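Local coordinates for fatty acid amide hydrolase (Candida albicans, PDB 6KVR), which probably hydrolyses monocarboxylic acid amides to the carboxylate and ammonium, as a member of the amidase signature family, at residues S85-A90 and I303-L308; L98-V103 and P149-P154. All blocks are in the same frame, centred on the assembly; numbering follows the deposited sequence.

Interaction 1 (S85-A90 and I303-L308); sequences SATELA and IDDLEL
Asp305 OD2 accepts two hydrogen bonds from one residue, Thr87: the backbone N, 3.1 Å from OD2, comes from above the carboxylate plane, while the hydroxyl OG1 meets OD2 nearly along its C-O axis. The other oxygen, OD1, takes the shortest of the three bonds between the segments, 2.7 Å from Ala86 N, through its syn lone pair and fairly straight at 159°. With both oxygens held, the carboxylate is fixed in rotation. It thus accepts from the first-turn amides at the N-terminus of helix 86-94, where the helix dipole would be expected to stabilise its negative charge. That same end carries a capping box, Glu88 N donating to Ser85 OG (3.1 Å) and Ser85 N to the anti lone pair of Glu88 OE1 (2.9 Å). The axes of helix segments 86-90 and 303-308 pass 9.2 Å apart at 66°; Asp305, in the first turn of helix 303-317, spans the gap. Thr87 OG1, turned beside its own N (chi1 -55°), lies 3.7 Å from Asp304 CB, the two side chains crossing at about a right angle. Leu308, with CG anti to N, brings CD2 to 4.4 Å from Ala86 CB. Asp304 OD1 forms a salt bridge with Lys560.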
ATOM      1  N   SER A  85      -8.251   3.130  33.483  1.00 35.51           N
ATOM      2  CA  SER A  85      -7.912   3.146  32.066  1.00 34.85           C
ATOM      3  C   SER A  85      -7.328   4.500  31.687  1.00 38.29           C
ATOM      4  O   SER A  85      -7.607   5.523  32.320  1.00 37.56           O
ATOM      5  CB  SER A  85      -9.135   2.864  31.200  1.00 37.64           C
ATOM      6  OG  SER A  85      -9.947   4.022  31.108  1.00 38.72           O
ATOM      7  N   ALA A  86      -6.500   4.499  30.639  1.00 36.11           N
ATOM      8  CA  ALA A  86      -5.980   5.756  30.114  1.00 34.55           C
ATOM      9  C   ALA A  86      -7.112   6.698  29.716  1.00 34.66           C
ATOM     10  O   ALA A  86      -6.983   7.922  29.849  1.00 34.31           O
ATOM     11  CB  ALA A  86      -5.062   5.479  28.922  1.00 35.51           C
ATOM     12  N   THR A  87      -8.228   6.148  29.237  1.00 29.84           N
ATOM     13  CA  THR A  87      -9.370   6.981  28.886  1.00 37.94           C
ATOM     14  C   THR A  87      -9.860   7.783  30.089  1.00 34.57           C
ATOM     15  O   THR A  87      -9.999   9.006  30.012  1.00 35.51           O
ATOM     16  CB  THR A  87     -10.489   6.117  28.306  1.00 37.65           C
ATOM     17  OG1 THR A  87      -9.977   5.356  27.207  1.00 39.69           O
ATOM     18  CG2 THR A  87     -11.625   6.989  27.794  1.00 40.73           C
ATOM     19  N   GLU A  88     -10.093   7.120  31.223  1.00 41.01           N
ATOM     20  CA  GLU A  88     -10.596   7.852  32.386  1.00 42.12           C
ATOM     21  C   GLU A  88      -9.501   8.681  33.068  1.00 41.78           C
ATOM     22  O   GLU A  88      -9.795   9.770  33.578  1.00 41.87           O
ATOM     23  CB  GLU A  88     -11.280   6.884  33.358  1.00 45.75           C
ATOM     24  CG  GLU A  88     -10.522   5.603  33.682  1.00 49.50           C
ATOM     25  CD  GLU A  88     -11.441   4.480  34.222  1.00 60.98           C
ATOM     26  OE1 GLU A  88     -11.054   3.279  34.149  1.00 60.59           O
ATOM     27  OE2 GLU A  88     -12.536   4.802  34.741  1.00 66.18           O
ATOM     28  N   LEU A  89      -8.238   8.225  33.053  1.00 34.72           N
ATOM     29  CA  LEU A  89      -7.135   9.106  33.439  1.00 36.17           C
ATOM     30  C   LEU A  89      -7.139  10.399  32.622  1.00 41.88           C
ATOM     31  O   LEU A  89      -6.906  11.492  33.159  1.00 39.05           O
ATOM     32  CB  LEU A  89      -5.800   8.392  33.259  1.00 34.63           C
ATOM     33  CG  LEU A  89      -5.276   7.424  34.310  1.00 42.17           C
ATOM     34  CD1 LEU A  89      -3.958   6.864  33.812  1.00 38.56           C
ATOM     35  CD2 LEU A  89      -5.110   8.081  35.681  1.00 39.67           C
ATOM     36  N   ALA A  90      -7.387  10.294  31.316  1.00 41.32           N
ATOM     37  CA  ALA A  90      -7.351  11.477  30.463  1.00 41.94           C
ATOM     38  C   ALA A  90      -8.466  12.448  30.835  1.00 38.66           C
ATOM     39  O   ALA A  90      -8.227  13.655  30.986  1.00 35.07           O
ATOM     40  CB  ALA A  90      -7.449  11.070  28.987  1.00 32.71           C
ATOM     41  N   ILE A 303      -9.588  -2.331  26.115  1.00 30.31           N
ATOM     42  CA  ILE A 303      -9.841  -2.083  24.701  1.00 30.77           C
ATOM     43  C   ILE A 303     -10.157  -0.612  24.448  1.00 36.41           C
ATOM     44  O   ILE A 303      -9.776  -0.072  23.401  1.00 35.31           O
ATOM     45  CB  ILE A 303     -10.956  -3.013  24.200  1.00 28.85           C
ATOM     46  CG1 ILE A 303     -10.636  -4.442  24.633  1.00 32.13           C
ATOM     47  CG2 ILE A 303     -11.136  -2.890  22.684  1.00 31.20           C
ATOM     48  CD1 ILE A 303      -9.599  -5.133  23.780  1.00 31.92           C
ATOM     49  N   ASP A 304     -10.843   0.062  25.384  1.00 29.45           N
ATOM     50  CA  ASP A 304     -11.044   1.510  25.284  1.00 35.04           C
ATOM     51  C   ASP A 304      -9.733   2.232  25.013  1.00 33.07           C
ATOM     52  O   ASP A 304      -9.678   3.172  24.210  1.00 32.49           O
ATOM     53  CB  ASP A 304     -11.629   2.087  26.582  1.00 44.63           C
ATOM     54  CG  ASP A 304     -12.905   1.414  27.024  1.00 44.84           C
ATOM     55  OD1 ASP A 304     -13.581   0.774  26.191  1.00 54.28           O
ATOM     56  OD2 ASP A 304     -13.223   1.540  28.230  1.00 54.36           O
ATOM     57  N   ASP A 305      -8.675   1.820  25.704  1.00 32.05           N
ATOM     58  CA  ASP A 305      -7.384   2.479  25.572  1.00 32.91           C
ATOM     59  C   ASP A 305      -6.793   2.267  24.179  1.00 33.53           C
ATOM     60  O   ASP A 305      -6.370   3.233  23.531  1.00 33.63           O
ATOM     61  CB  ASP A 305      -6.468   1.976  26.683  1.00 31.52           C
ATOM     62  CG  ASP A 305      -6.822   2.604  28.027  1.00 36.90           C
ATOM     63  OD1 ASP A 305      -6.065   2.445  28.998  1.00 38.70           O
ATOM     64  OD2 ASP A 305      -7.867   3.322  28.080  1.00 41.77           O
ATOM     65  N   LEU A 306      -6.811   1.024  23.674  1.00 27.50           N
ATOM     66  CA  LEU A 306      -6.469   0.790  22.267  1.00 28.51           C
ATOM     67  C   LEU A 306      -7.263   1.715  21.356  1.00 32.08           C
ATOM     68  O   LEU A 306      -6.711   2.320  20.437  1.00 26.14           O
ATOM     69  CB  LEU A 306      -6.731  -0.669  21.891  1.00 26.68           C
ATOM     70  CG  LEU A 306      -6.078  -1.773  22.733  1.00 25.53           C
ATOM     71  CD1 LEU A 306      -6.207  -3.102  22.021  1.00 24.02           C
ATOM     72  CD2 LEU A 306      -4.617  -1.444  22.994  1.00 26.77           C
ATOM     73  N   GLU A 307      -8.569   1.854  21.614  1.00 32.35           N
ATOM     74  CA  GLU A 307      -9.409   2.681  20.750  1.00 31.74           C
ATOM     75  C   GLU A 307      -9.037   4.156  20.868  1.00 32.35           C
ATOM     76  O   GLU A 307      -8.947   4.868  19.858  1.00 31.02           O
ATOM     77  CB  GLU A 307     -10.885   2.456  21.089  1.00 35.51           C
ATOM     78  CG  GLU A 307     -11.866   2.687  19.950  1.00 38.59           C
ATOM     79  CD  GLU A 307     -12.309   4.142  19.846  1.00 49.00           C
ATOM     80  OE1 GLU A 307     -12.476   4.784  20.915  1.00 55.03           O
ATOM     81  OE2 GLU A 307     -12.551   4.629  18.710  1.00 49.92           O
ATOM     82  N   LEU A 308      -8.807   4.629  22.098  1.00 30.58           N
ATOM     83  CA  LEU A 308      -8.389   6.011  22.305  1.00 32.18           C
ATOM     84  C   LEU A 308      -7.138   6.331  21.498  1.00 32.78           C
ATOM     85  O   LEU A 308      -7.032   7.398  20.882  1.00 31.45           O
ATOM     86  CB  LEU A 308      -8.127   6.258  23.794  1.00 31.28           C
ATOM     87  CG  LEU A 308      -7.438   7.589  24.130  1.00 34.84           C
ATOM     88  CD1 LEU A 308      -8.360   8.755  23.821  1.00 39.74           C
ATOM     89  CD2 LEU A 308      -6.926   7.673  25.561  1.00 31.21           C
TER

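Interaction 2 (L98-V103 and P149-P154); sequences LSSVEV and PLHGIP
Ser100 OG sits against Gly152 CA at 3.6 Å, where the type II beta turn from Leu150 to Ile153 meets the first turn of helix 100-118. Gly152 is the third residue of that turn, and its positive phi (82°) is the conformation that position requires. With no side chain on the side facing the helix, Gly152 lies directly against the hydroxyl, the Ser100 and Gly152 CA atoms being 4.9 Å apart. The serine hydroxyl, lying beside its own N (chi1 -72°), also approaches His151 CD2 at 3.7 Å, obliquely to the ring. One helical turn on, Val103 reaches the loop with CG1, the branch anti to N, which touches Gly152 O and the ring carbon Pro154 CD, 4.1 Å away; the valine and proline side chains cross at about a right angle. No direct hydrogen bond joins the two segments, but a water donates to both Ser100 O and Gly152 O and bridges the gap. Further out, the turn is closed by Ile153 N bonding to Leu150 O, and His151 ND1 accepts from Val147 N, which orients the imidazole. The helix start has a capping box formed by Ser99 and Glu102, while Asp137 of helix 126-143 accepts from the N atoms of Ser100 and Val101. In the box, Glu102 N points almost straight at Ser99 OG (2.9 Å, 167°), and Ser99 N donates to the anti lone pair of Glu102 OE2.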
ATOM      1  N   LEU A  98      -6.956  15.259  38.665  1.00 45.78           N
ATOM      2  CA  LEU A  98      -5.608  14.769  38.932  1.00 42.16           C
ATOM      3  C   LEU A  98      -4.559  15.642  38.255  1.00 38.83           C
ATOM      4  O   LEU A  98      -4.737  16.085  37.113  1.00 40.67           O
ATOM      5  CB  LEU A  98      -5.411  13.326  38.459  1.00 40.94           C
ATOM      6  CG  LEU A  98      -6.296  12.231  39.028  1.00 45.05           C
ATOM      7  CD1 LEU A  98      -6.271  11.034  38.099  1.00 45.43           C
ATOM      8  CD2 LEU A  98      -5.797  11.859  40.426  1.00 42.43           C
ATOM      9  N   SER A  99      -3.457  15.870  38.956  1.00 37.06           N
ATOM     10  CA  SER A  99      -2.321  16.503  38.323  1.00 36.60           C
ATOM     11  C   SER A  99      -1.604  15.494  37.430  1.00 38.13           C
ATOM     12  O   SER A  99      -1.712  14.277  37.608  1.00 35.63           O
ATOM     13  CB  SER A  99      -1.369  17.073  39.374  1.00 37.51           C
ATOM     14  OG  SER A  99      -0.528  16.073  39.916  1.00 41.69           O
ATOM     15  N   SER A 100      -0.899  16.009  36.428  1.00 37.38           N
ATOM     16  CA  SER A 100      -0.089  15.115  35.608  1.00 39.09           C
ATOM     17  C   SER A 100       1.058  14.554  36.422  1.00 32.48           C
ATOM     18  O   SER A 100       1.406  13.374  36.288  1.00 34.21           O
ATOM     19  CB  SER A 100       0.439  15.843  34.371  1.00 34.00           C
ATOM     20  OG  SER A 100      -0.610  16.077  33.470  1.00 39.82           O
ATOM     21  N   VAL A 101       1.632  15.383  37.295  1.00 36.13           N
ATOM     22  CA  VAL A 101       2.764  14.961  38.112  1.00 32.85           C
ATOM     23  C   VAL A 101       2.393  13.752  38.969  1.00 36.43           C
ATOM     24  O   VAL A 101       3.105  12.740  38.990  1.00 34.68           O
ATOM     25  CB  VAL A 101       3.254  16.134  38.973  1.00 34.83           C
ATOM     26  CG1 VAL A 101       4.221  15.634  40.042  1.00 27.42           C
ATOM     27  CG2 VAL A 101       3.902  17.200  38.081  1.00 35.52           C
ATOM     28  N   GLU A 102       1.274  13.836  39.691  1.00 35.43           N
ATOM     29  CA  GLU A 102       0.889  12.733  40.558  1.00 34.41           C
ATOM     30  C   GLU A 102       0.585  11.470  39.748  1.00 31.96           C
ATOM     31  O   GLU A 102       0.949  10.361  40.157  1.00 29.58           O
ATOM     32  CB  GLU A 102      -0.283  13.183  41.433  1.00 32.19           C
ATOM     33  CG  GLU A 102      -1.658  12.769  40.993  1.00 39.08           C
ATOM     34  CD  GLU A 102      -2.742  13.342  41.903  1.00 49.20           C
ATOM     35  OE1 GLU A 102      -2.772  12.997  43.114  1.00 43.72           O
ATOM     36  OE2 GLU A 102      -3.546  14.160  41.407  1.00 48.15           O
ATOM     37  N   VAL A 103      -0.026  11.620  38.568  1.00 32.62           N
ATOM     38  CA  VAL A 103      -0.283  10.456  37.726  1.00 28.44           C
ATOM     39  C   VAL A 103       1.028   9.847  37.241  1.00 30.02           C
ATOM     40  O   VAL A 103       1.182   8.620  37.207  1.00 28.92           O
ATOM     41  CB  VAL A 103      -1.211  10.838  36.562  1.00 35.53           C
ATOM     42  CG1 VAL A 103      -1.161   9.776  35.453  1.00 33.54           C
ATOM     43  CG2 VAL A 103      -2.633  11.017  37.075  1.00 36.92           C
ATOM     44  N   PRO A 149      -5.416  15.060  23.438  1.00 32.51           N
ATOM     45  CA  PRO A 149      -6.175  13.975  24.092  1.00 31.69           C
ATOM     46  C   PRO A 149      -5.338  12.985  24.888  1.00 34.91           C
ATOM     47  O   PRO A 149      -5.927  12.125  25.555  1.00 34.44           O
ATOM     48  CB  PRO A 149      -6.861  13.270  22.917  1.00 30.62           C
ATOM     49  CG  PRO A 149      -6.008  13.581  21.751  1.00 33.56           C
ATOM     50  CD  PRO A 149      -5.456  14.960  21.970  1.00 28.99           C
ATOM     51  N   LEU A 150      -4.006  13.048  24.830  1.00 32.39           N
ATOM     52  CA  LEU A 150      -3.154  12.174  25.633  1.00 30.44           C
ATOM     53  C   LEU A 150      -2.401  12.956  26.701  1.00 29.58           C
ATOM     54  O   LEU A 150      -1.388  12.478  27.223  1.00 29.52           O
ATOM     55  CB  LEU A 150      -2.170  11.409  24.742  1.00 29.03           C
ATOM     56  CG  LEU A 150      -2.764  10.442  23.706  1.00 32.99           C
ATOM     57  CD1 LEU A 150      -1.657   9.759  22.926  1.00 29.27           C
ATOM     58  CD2 LEU A 150      -3.674   9.401  24.356  1.00 33.02           C
ATOM     59  N   HIS A 151      -2.872  14.162  27.012  1.00 28.42           N
ATOM     60  CA  HIS A 151      -2.217  15.057  27.954  1.00 33.74           C
ATOM     61  C   HIS A 151      -1.989  14.355  29.285  1.00 33.12           C
ATOM     62  O   HIS A 151      -2.943  13.940  29.955  1.00 33.38           O
ATOM     63  CB  HIS A 151      -3.086  16.310  28.134  1.00 34.62           C
ATOM     64  CG  HIS A 151      -2.535  17.312  29.104  1.00 39.20           C
ATOM     65  ND1 HIS A 151      -2.043  18.537  28.708  1.00 39.87           N
ATOM     66  CD2 HIS A 151      -2.434  17.286  30.456  1.00 35.34           C
ATOM     67  CE1 HIS A 151      -1.640  19.214  29.769  1.00 40.00           C
ATOM     68  NE2 HIS A 151      -1.866  18.477  30.842  1.00 42.95           N
ATOM     69  N   GLY A 152      -0.719  14.188  29.641  1.00 30.64           N
ATOM     70  CA  GLY A 152      -0.351  13.607  30.914  1.00 29.94           C
ATOM     71  C   GLY A 152      -0.379  12.099  30.987  1.00 33.01           C
ATOM     72  O   GLY A 152      -0.231  11.557  32.085  1.00 37.91           O
ATOM     73  N   ILE A 153      -0.552  11.395  29.872  1.00 31.58           N
ATOM     74  CA  ILE A 153      -0.717   9.949  29.870  1.00 31.04           C
ATOM     75  C   ILE A 153       0.691   9.313  29.716  1.00 26.35           C
ATOM     76  O   ILE A 153       1.308   9.520  28.662  1.00 30.35           O
ATOM     77  CB  ILE A 153      -1.668   9.487  28.763  1.00 32.49           C
ATOM     78  CG1 ILE A 153      -3.082   9.974  29.073  1.00 34.38           C
ATOM     79  CG2 ILE A 153      -1.713   7.978  28.668  1.00 31.34           C
ATOM     80  CD1 ILE A 153      -3.550   9.622  30.499  1.00 36.71           C
ATOM     81  N   PRO A 154       1.183   8.596  30.710  1.00 29.46           N
ATOM     82  CA  PRO A 154       2.523   7.970  30.592  1.00 27.36           C
ATOM     83  C   PRO A 154       2.505   6.747  29.687  1.00 30.44           C
ATOM     84  O   PRO A 154       1.793   5.768  29.939  1.00 26.30           O
ATOM     85  CB  PRO A 154       2.869   7.591  32.041  1.00 25.81           C
ATOM     86  CG  PRO A 154       1.882   8.311  32.901  1.00 31.17           C
ATOM     87  CD  PRO A 154       0.634   8.447  32.063  1.00 30.61           C
TER
HETATM   88  O   HOH W   1       1.807  12.235  33.416  1.00 34.84           O

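Interactions 1 and 2 lie with their centres about 13 Å apart, both toward one side of the chain and away from the predicted catalytic residues. Along the chain the order is 85-90, 98-103, 149-154, 303-308, so both segments of interaction 2 fall between those of interaction 1. Helices 86-94 and 100-118 are consecutive, and the loop 149-154 leads into strand 155-158 of the mixed sheet. The contacts also touch directly: Ile153 CD1 packs on Leu89 CB at 3.8 Å, and Leu150 CD2 on Leu308 CD2 at 3.9 Å, so helix 86-94, helix 303-317 and the loop before strand 155-158, far apart in sequence, pack against one another.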